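Local coordinates for protein pid-3 (Caenorhabditis elegans, PDB 7OCX) that joins the RRM domain of TOFU-6 through its own RNA recognition motif, as part of the PETISCO complex of piRNA biogenesis, at residues Gly19-Leu24 / Arg73-Gln78; Glu12-Ile17 / Val50-Asn55. All blocks are in the same frame, centred on the assembly; numbering follows the deposited sequence.

Interaction 1 of 2, residues Gly19-Leu24 / Arg73-Gln78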
ATOM      1  N   GLY B  19      11.253  11.212  -2.763  1.00 40.54           N
ATOM      2  CA  GLY B  19      11.074  11.106  -4.193  1.00 35.44           C
ATOM      3  C   GLY B  19       9.660  10.827  -4.658  1.00 36.26           C
ATOM      4  O   GLY B  19       9.414  10.915  -5.869  1.00 31.11           O
ATOM      5  N   TYR B  20       8.749  10.476  -3.746  1.00 31.52           N
ATOM      6  CA  TYR B  20       7.377  10.185  -4.088  1.00 34.28           C
ATOM      7  C   TYR B  20       6.616  11.464  -4.394  1.00 30.65           C
ATOM      8  O   TYR B  20       7.102  12.570  -4.161  1.00 32.67           O
ATOM      9  CB  TYR B  20       6.697   9.433  -2.949  1.00 28.44           C
ATOM     10  CG  TYR B  20       6.911  10.065  -1.595  1.00 33.45           C
ATOM     11  CD1 TYR B  20       6.230  11.206  -1.208  1.00 31.05           C
ATOM     12  CD2 TYR B  20       7.873   9.550  -0.722  1.00 34.49           C
ATOM     13  CE1 TYR B  20       6.446  11.794   0.043  1.00 32.61           C
ATOM     14  CE2 TYR B  20       8.110  10.138   0.523  1.00 33.47           C
ATOM     15  CZ  TYR B  20       7.392  11.258   0.900  1.00 36.11           C
ATOM     16  OH  TYR B  20       7.608  11.820   2.129  1.00 35.76           O
ATOM     17  N   PRO B  21       5.394  11.345  -4.911  1.00 32.68           N
ATOM     18  CA  PRO B  21       4.682  12.552  -5.322  1.00 31.79           C
ATOM     19  C   PRO B  21       4.416  13.463  -4.133  1.00 31.11           C
ATOM     20  O   PRO B  21       4.134  13.021  -3.010  1.00 32.75           O
ATOM     21  CB  PRO B  21       3.384  12.015  -5.929  1.00 33.24           C
ATOM     22  CG  PRO B  21       3.737  10.639  -6.401  1.00 35.77           C
ATOM     23  CD  PRO B  21       4.746  10.115  -5.397  1.00 33.62           C
ATOM     24  N   GLY B  22       4.468  14.763  -4.412  1.00 33.23           N
ATOM     25  CA  GLY B  22       4.478  15.768  -3.367  1.00 37.69           C
ATOM     26  C   GLY B  22       3.151  15.941  -2.653  1.00 40.52           C
ATOM     27  O   GLY B  22       3.104  16.576  -1.594  1.00 41.02           O
ATOM     28  N   MET B  23       2.076  15.396  -3.190  1.00 36.80           N
ATOM     29  CA  MET B  23       0.802  15.539  -2.492  1.00 40.74           C
ATOM     30  C   MET B  23       0.513  14.397  -1.526  1.00 40.92           C
ATOM     31  O   MET B  23      -0.539  14.412  -0.878  1.00 42.29           O
ATOM     32  CB  MET B  23      -0.342  15.697  -3.507  1.00 47.74           C
ATOM     33  CG  MET B  23      -0.926  14.421  -4.121  1.00 61.32           C
ATOM     34  SD  MET B  23       0.092  13.610  -5.389  1.00 61.85           S
ATOM     35  CE  MET B  23       0.767  14.992  -6.304  1.00 48.44           C
ATOM     36  N   LEU B  24       1.411  13.425  -1.371  1.00 35.35           N
ATOM     37  CA  LEU B  24       1.074  12.278  -0.531  1.00 37.44           C
ATOM     38  C   LEU B  24       0.939  12.682   0.931  1.00 36.23           C
ATOM     39  O   LEU B  24       1.698  13.511   1.437  1.00 39.28           O
ATOM     40  CB  LEU B  24       2.123  11.179  -0.645  1.00 36.16           C
ATOM     41  CG  LEU B  24       2.224  10.314  -1.889  1.00 38.29           C
ATOM     42  CD1 LEU B  24       3.065   9.111  -1.482  1.00 34.21           C
ATOM     43  CD2 LEU B  24       0.910   9.847  -2.374  1.00 38.10           C
ATOM     44  N   ARG B  73       7.135   7.543 -14.516  1.00 39.22           N
ATOM     45  CA  ARG B  73       8.201   8.200 -15.258  1.00 42.84           C
ATOM     46  C   ARG B  73       8.628   9.528 -14.642  1.00 44.58           C
ATOM     47  O   ARG B  73       9.624  10.111 -15.085  1.00 44.81           O
ATOM     48  CB  ARG B  73       7.761   8.393 -16.703  1.00 45.00           C
ATOM     49  CG  ARG B  73       6.476   9.185 -16.862  1.00 48.76           C
ATOM     50  CD  ARG B  73       6.262   9.513 -18.327  1.00 55.74           C
ATOM     51  NE  ARG B  73       5.088  10.345 -18.556  1.00 51.78           N
ATOM     52  CZ  ARG B  73       3.943   9.887 -19.036  1.00 60.76           C
ATOM     53  NH1 ARG B  73       3.774   8.603 -19.314  1.00 66.31           N
ATOM     54  NH2 ARG B  73       2.942  10.739 -19.249  1.00 61.52           N
ATOM     55  N   ASN B  74       7.935  10.013 -13.629  1.00 38.65           N
ATOM     56  CA  ASN B  74       8.288  11.276 -13.008  1.00 38.16           C
ATOM     57  C   ASN B  74       8.811  11.124 -11.591  1.00 36.73           C
ATOM     58  O   ASN B  74       9.205  12.132 -10.987  1.00 37.30           O
ATOM     59  CB  ASN B  74       7.071  12.201 -12.993  1.00 36.96           C
ATOM     60  CG  ASN B  74       6.641  12.605 -14.358  1.00 43.12           C
ATOM     61  OD1 ASN B  74       7.442  13.084 -15.155  1.00 40.81           O
ATOM     62  ND2 ASN B  74       5.372  12.374 -14.666  1.00 41.76           N
ATOM     63  N   HIS B  75       8.811   9.913 -11.028  1.00 35.19           N
ATOM     64  CA  HIS B  75       9.133   9.743  -9.617  1.00 32.72           C
ATOM     65  C   HIS B  75       9.921   8.469  -9.402  1.00 37.18           C
ATOM     66  O   HIS B  75       9.463   7.396  -9.805  1.00 34.79           O
ATOM     67  CB  HIS B  75       7.865   9.696  -8.763  1.00 32.60           C
ATOM     68  CG  HIS B  75       7.026  10.919  -8.868  1.00 34.65           C
ATOM     69  ND1 HIS B  75       6.069  11.091  -9.845  1.00 35.29           N
ATOM     70  CD2 HIS B  75       7.040  12.062  -8.140  1.00 33.58           C
ATOM     71  CE1 HIS B  75       5.502  12.276  -9.689  1.00 33.96           C
ATOM     72  NE2 HIS B  75       6.077  12.886  -8.670  1.00 35.68           N
ATOM     73  N   LYS B  76      11.082   8.607  -8.754  1.00 35.30           N
ATOM     74  CA  LYS B  76      11.947   7.515  -8.328  1.00 32.81           C
ATOM     75  C   LYS B  76      12.177   7.637  -6.826  1.00 32.98           C
ATOM     76  O   LYS B  76      12.491   8.723  -6.327  1.00 33.96           O
ATOM     77  CB  LYS B  76      13.274   7.561  -9.077  1.00 37.90           C
ATOM     78  CG  LYS B  76      14.256   6.446  -8.737  1.00 37.61           C
ATOM     79  CD  LYS B  76      15.481   6.547  -9.645  1.00 41.82           C
ATOM     80  CE  LYS B  76      16.578   5.569  -9.263  1.00 51.61           C
ATOM     81  NZ  LYS B  76      17.836   5.811 -10.066  1.00 53.10           N
ATOM     82  N   LEU B  77      12.031   6.524  -6.116  1.00 32.48           N
ATOM     83  CA  LEU B  77      12.210   6.501  -4.675  1.00 33.71           C
ATOM     84  C   LEU B  77      13.670   6.360  -4.260  1.00 37.11           C
ATOM     85  O   LEU B  77      14.449   5.634  -4.879  1.00 34.88           O
ATOM     86  CB  LEU B  77      11.421   5.345  -4.069  1.00 37.44           C
ATOM     87  CG  LEU B  77       9.897   5.399  -3.975  1.00 35.57           C
ATOM     88  CD1 LEU B  77       9.437   4.087  -3.352  1.00 39.71           C
ATOM     89  CD2 LEU B  77       9.478   6.561  -3.124  1.00 35.92           C
ATOM     90  N   GLN B  78      14.024   7.053  -3.182  1.00 38.26           N
ATOM     91  CA  GLN B  78      15.303   6.900  -2.504  1.00 37.95           C
ATOM     92  C   GLN B  78      14.946   6.475  -1.084  1.00 42.76           C
ATOM     93  O   GLN B  78      14.152   7.150  -0.416  1.00 39.77           O
ATOM     94  CB  GLN B  78      16.096   8.211  -2.555  1.00 43.63           C
ATOM     95  CG  GLN B  78      17.281   8.281  -1.592  1.00 62.27           C
ATOM     96  CD  GLN B  78      18.339   9.313  -1.992  1.00 78.82           C
ATOM     97  OE1 GLN B  78      18.047  10.308  -2.659  1.00 69.95           O
ATOM     98  NE2 GLN B  78      19.583   9.068  -1.581  1.00 93.72           N
TER
HETATM   99  O   HOH W   1      11.255  11.547  -7.930  1.00 39.53           O

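Interaction 2 of 2, residues Glu12-Ile17 / Val50-Asn55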
ATOM      1  N   GLU B  12      17.510   2.298  14.951  1.00 36.01           N
ATOM      2  CA  GLU B  12      17.585   1.107  14.098  1.00 38.72           C
ATOM      3  C   GLU B  12      16.232   0.761  13.476  1.00 39.54           C
ATOM      4  O   GLU B  12      16.187  -0.037  12.528  1.00 36.39           O
ATOM      5  CB  GLU B  12      18.125  -0.099  14.879  1.00 39.16           C
ATOM      6  CG  GLU B  12      17.177  -0.698  15.922  1.00 41.00           C
ATOM      7  CD  GLU B  12      17.801  -1.934  16.605  1.00 51.81           C
ATOM      8  OE1 GLU B  12      19.043  -1.994  16.706  1.00 58.96           O
ATOM      9  OE2 GLU B  12      17.061  -2.841  17.043  1.00 48.54           O
ATOM     10  N   ASN B  13      15.138   1.334  13.971  1.00 35.41           N
ATOM     11  CA  ASN B  13      13.825   1.094  13.397  1.00 35.80           C
ATOM     12  C   ASN B  13      13.440   2.112  12.342  1.00 34.66           C
ATOM     13  O   ASN B  13      12.313   2.073  11.859  1.00 36.23           O
ATOM     14  CB  ASN B  13      12.734   1.081  14.468  1.00 36.40           C
ATOM     15  CG  ASN B  13      12.951   0.047  15.525  1.00 41.85           C
ATOM     16  OD1 ASN B  13      13.496  -1.017  15.253  1.00 44.67           O
ATOM     17  ND2 ASN B  13      12.512   0.339  16.749  1.00 46.35           N
ATOM     18  N   MET B  14      14.322   3.027  11.970  1.00 34.04           N
ATOM     19  CA  MET B  14      13.905   4.158  11.156  1.00 33.38           C
ATOM     20  C   MET B  14      14.549   4.156   9.793  1.00 39.25           C
ATOM     21  O   MET B  14      15.679   3.688   9.598  1.00 41.00           O
ATOM     22  CB  MET B  14      14.202   5.468  11.904  1.00 34.77           C
ATOM     23  CG  MET B  14      13.140   5.683  12.966  1.00 49.92           C
ATOM     24  SD  MET B  14      13.704   6.562  14.418  1.00 73.43           S
ATOM     25  CE  MET B  14      15.006   7.584  13.764  1.00 60.70           C
ATOM     26  N   LEU B  15      13.792   4.665   8.837  1.00 34.96           N
ATOM     27  CA  LEU B  15      14.313   4.855   7.501  1.00 36.10           C
ATOM     28  C   LEU B  15      13.898   6.224   6.996  1.00 39.21           C
ATOM     29  O   LEU B  15      12.988   6.866   7.533  1.00 38.15           O
ATOM     30  CB  LEU B  15      13.844   3.746   6.566  1.00 39.88           C
ATOM     31  CG  LEU B  15      12.349   3.566   6.273  1.00 39.45           C
ATOM     32  CD1 LEU B  15      11.855   4.652   5.373  1.00 38.25           C
ATOM     33  CD2 LEU B  15      12.230   2.210   5.624  1.00 45.76           C
ATOM     34  N   LYS B  16      14.634   6.676   5.993  1.00 34.41           N
ATOM     35  CA  LYS B  16      14.349   7.872   5.220  1.00 37.18           C
ATOM     36  C   LYS B  16      13.795   7.442   3.878  1.00 41.19           C
ATOM     37  O   LYS B  16      14.324   6.520   3.257  1.00 41.34           O
ATOM     38  CB  LYS B  16      15.605   8.718   4.971  1.00 41.49           C
ATOM     39  CG  LYS B  16      16.258   9.334   6.185  1.00 54.12           C
ATOM     40  CD  LYS B  16      17.179  10.495   5.769  1.00 60.62           C
ATOM     41  CE  LYS B  16      18.332  10.707   6.759  1.00 74.45           C
ATOM     42  NZ  LYS B  16      19.627  11.105   6.115  1.00 73.00           N
ATOM     43  N   ILE B  17      12.732   8.097   3.432  1.00 37.19           N
ATOM     44  CA  ILE B  17      12.155   7.840   2.117  1.00 35.22           C
ATOM     45  C   ILE B  17      11.879   9.179   1.444  1.00 35.02           C
ATOM     46  O   ILE B  17      11.423  10.125   2.096  1.00 37.31           O
ATOM     47  CB  ILE B  17      10.880   6.975   2.222  1.00 40.81           C
ATOM     48  CG1 ILE B  17      10.281   6.730   0.832  1.00 41.09           C
ATOM     49  CG2 ILE B  17       9.859   7.603   3.178  1.00 35.73           C
ATOM     50  CD1 ILE B  17       9.331   5.558   0.808  1.00 37.90           C
ATOM     51  N   VAL B  50      10.608  10.663   7.365  1.00 38.22           N
ATOM     52  CA  VAL B  50      11.312   9.676   8.173  1.00 37.06           C
ATOM     53  C   VAL B  50      10.263   8.739   8.764  1.00 34.37           C
ATOM     54  O   VAL B  50       9.247   9.201   9.298  1.00 39.05           O
ATOM     55  CB  VAL B  50      12.166  10.337   9.270  1.00 38.85           C
ATOM     56  CG1 VAL B  50      12.686   9.229  10.170  1.00 37.52           C
ATOM     57  CG2 VAL B  50      13.324  11.167   8.691  1.00 42.56           C
ATOM     58  N   VAL B  51      10.488   7.432   8.658  1.00 34.42           N
ATOM     59  CA  VAL B  51       9.462   6.436   8.970  1.00 34.44           C
ATOM     60  C   VAL B  51      10.016   5.485  10.010  1.00 40.34           C
ATOM     61  O   VAL B  51      11.140   4.999   9.866  1.00 38.75           O
ATOM     62  CB  VAL B  51       9.027   5.651   7.717  1.00 31.30           C
ATOM     63  CG1 VAL B  51       8.040   4.573   8.081  1.00 34.64           C
ATOM     64  CG2 VAL B  51       8.518   6.610   6.683  1.00 35.98           C
ATOM     65  N   ALA B  52       9.228   5.200  11.037  1.00 36.59           N
ATOM     66  CA  ALA B  52       9.565   4.158  11.998  1.00 36.16           C
ATOM     67  C   ALA B  52       8.789   2.902  11.616  1.00 36.75           C
ATOM     68  O   ALA B  52       7.557   2.925  11.567  1.00 33.56           O
ATOM     69  CB  ALA B  52       9.249   4.595  13.426  1.00 38.69           C
ATOM     70  N   LEU B  53       9.513   1.844  11.276  1.00 32.63           N
ATOM     71  CA  LEU B  53       8.960   0.526  11.031  1.00 33.21           C
ATOM     72  C   LEU B  53       9.097  -0.300  12.299  1.00 34.24           C
ATOM     73  O   LEU B  53       9.683   0.132  13.288  1.00 38.22           O
ATOM     74  CB  LEU B  53       9.645  -0.146   9.844  1.00 32.77           C
ATOM     75  CG  LEU B  53       9.636   0.498   8.456  1.00 29.27           C
ATOM     76  CD1 LEU B  53      10.345  -0.414   7.496  1.00 34.78           C
ATOM     77  CD2 LEU B  53       8.195   0.738   8.021  1.00 33.16           C
ATOM     78  N   GLU B  54       8.586  -1.519  12.266  1.00 31.57           N
ATOM     79  CA  GLU B  54       8.526  -2.319  13.488  1.00 31.88           C
ATOM     80  C   GLU B  54       9.922  -2.659  14.021  1.00 36.04           C
ATOM     81  O   GLU B  54      10.141  -2.663  15.237  1.00 34.37           O
ATOM     82  CB  GLU B  54       7.722  -3.593  13.199  1.00 38.68           C
ATOM     83  CG  GLU B  54       7.516  -4.560  14.358  1.00 39.56           C
ATOM     84  CD  GLU B  54       6.824  -3.930  15.542  1.00 39.70           C
ATOM     85  OE1 GLU B  54       6.201  -2.856  15.375  1.00 42.31           O
ATOM     86  OE2 GLU B  54       6.888  -4.522  16.644  1.00 44.74           O
ATOM     87  N   ASN B  55      10.874  -2.947  13.136  1.00 33.55           N
ATOM     88  CA  ASN B  55      12.190  -3.386  13.596  1.00 35.08           C
ATOM     89  C   ASN B  55      13.198  -3.293  12.459  1.00 34.95           C
ATOM     90  O   ASN B  55      12.865  -2.957  11.315  1.00 32.51           O
ATOM     91  CB  ASN B  55      12.114  -4.814  14.168  1.00 35.49           C
ATOM     92  CG  ASN B  55      11.654  -5.840  13.131  1.00 32.75           C
ATOM     93  OD1 ASN B  55      12.176  -5.886  12.016  1.00 31.68           O
ATOM     94  ND2 ASN B  55      10.646  -6.649  13.492  1.00 34.14           N
TER

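Interaction 1 of 2, residues Gly19-Leu24 / Arg73-Gln78
In this RNA recognition motif, the loop leaving strand 14-18 meets the start of strand 75-81 where Pro-21 lies over the imidazole of His-75. The proline CG stands 3.9 Å from the centroid of the His-75 ring and only 6° off the ring normal, a CH-pi contact over the middle of the face. At the ring's edge, in its plane, Gly-19 O comes within 3.5 Å of His-75 CD2. The histidine takes this place with CG beside its backbone N (chi1 -59°), and a hydrogen bond from ND1 to Asp-72 OD1 fixes the turn of the ring. Exchange for an alanine here would probably leave the Pro-21 ring without its aromatic platform and Asp-72 without its imidazole mate.

The backbones approach without a direct hydrogen bond. A water donates to Gly-19 O (2.8 Å) and accepts from Lys-76 N (3.1 Å), while Gly-19 CA makes a CA-H...O contact of 3.5 Å with Lys-76 O. A side chain on Gly-19 would collide with that carbonyl. Deeper in, Tyr-20 CB packs on Leu-77 CD2 at 4.0 Å. Pro-21 also packs on Leu-14 of the TOFU-6 chain, whose Asp-16 bonds Asn-74 ND2, so the contact borders the partner domain. CH-pi, CA-H...O and apolar contacts thus join the segments, with a twice-bonded water in place of a strand ladder.

Interaction 2 of 2, residues Glu12-Ile17 / Val50-Asn55
Leu-15 and Val-51 face each other as an antiparallel hydrogen-bonded pair, their side chains side by side and pointing the same way. The leucine fork spreads across two neighbours: its CD1 rests on Val-51 CB at 3.8 Å, and its CD2 meets Leu-53 CD1 at 3.7 Å. A chi1 of 63° sets CG between the backbone N and the carbonyl carbon, and from there the two methyls branch. Val-51 CG2 in turn is a bump between Leu-15 CD1 and Ile-17 CG2, the latter 3.9 Å away. Ala-62 of helix 56-66 packs against both Leu-15 and Leu-53 on this face.

On the other face, Met-14 CG settles beside the small Ala-52 CB at 4.1 Å; Leu-82 and Met-5 add to the packing. Three backbone hydrogen bonds hold the ladder: Leu-15 N to Val-51 O (2.9 Å), Val-51 N to Leu-15 O (2.8 Å) and Leu-53 N to Asn-13 O (2.9 Å). Past its end, Asn-13 OD1 sits 3.2 Å from Asn-55 CA; Asn-55 OD1 caps Gln-58 N of helix 56-66, and its ND2 bonds Ser-44 O of the TOFU-6 chain. Paired first and third strands, with one face packed on helices, form the centre of the beta-alpha-beta-beta-alpha-beta RRM fold.

How the interactions relate
Along the chain the segments alternate: 12-17, 19-24, 50-55, 73-78. The two contacts therefore interlock in sequence, although their centres lie about 18 Å apart, on opposite sides of the chain's centre. One sheet unites them. Strand 14-18 pairs with 48-53 in interaction 2 and has 75-81 as its other neighbour, while the loop that follows it supplies one half of interaction 1. They also touch directly, Leu-77 CD2 lying 4.0 Å from Ile-17 CG1. Interaction 2 thus builds the middle of the sheet, and interaction 1 joins the loop after strand 14-18 to the start of strand 75-81. Each includes loop residues that bond the TOFU-6 chain: Arg-73 and Asn-74 in interaction 1, Asn-55 in interaction 2.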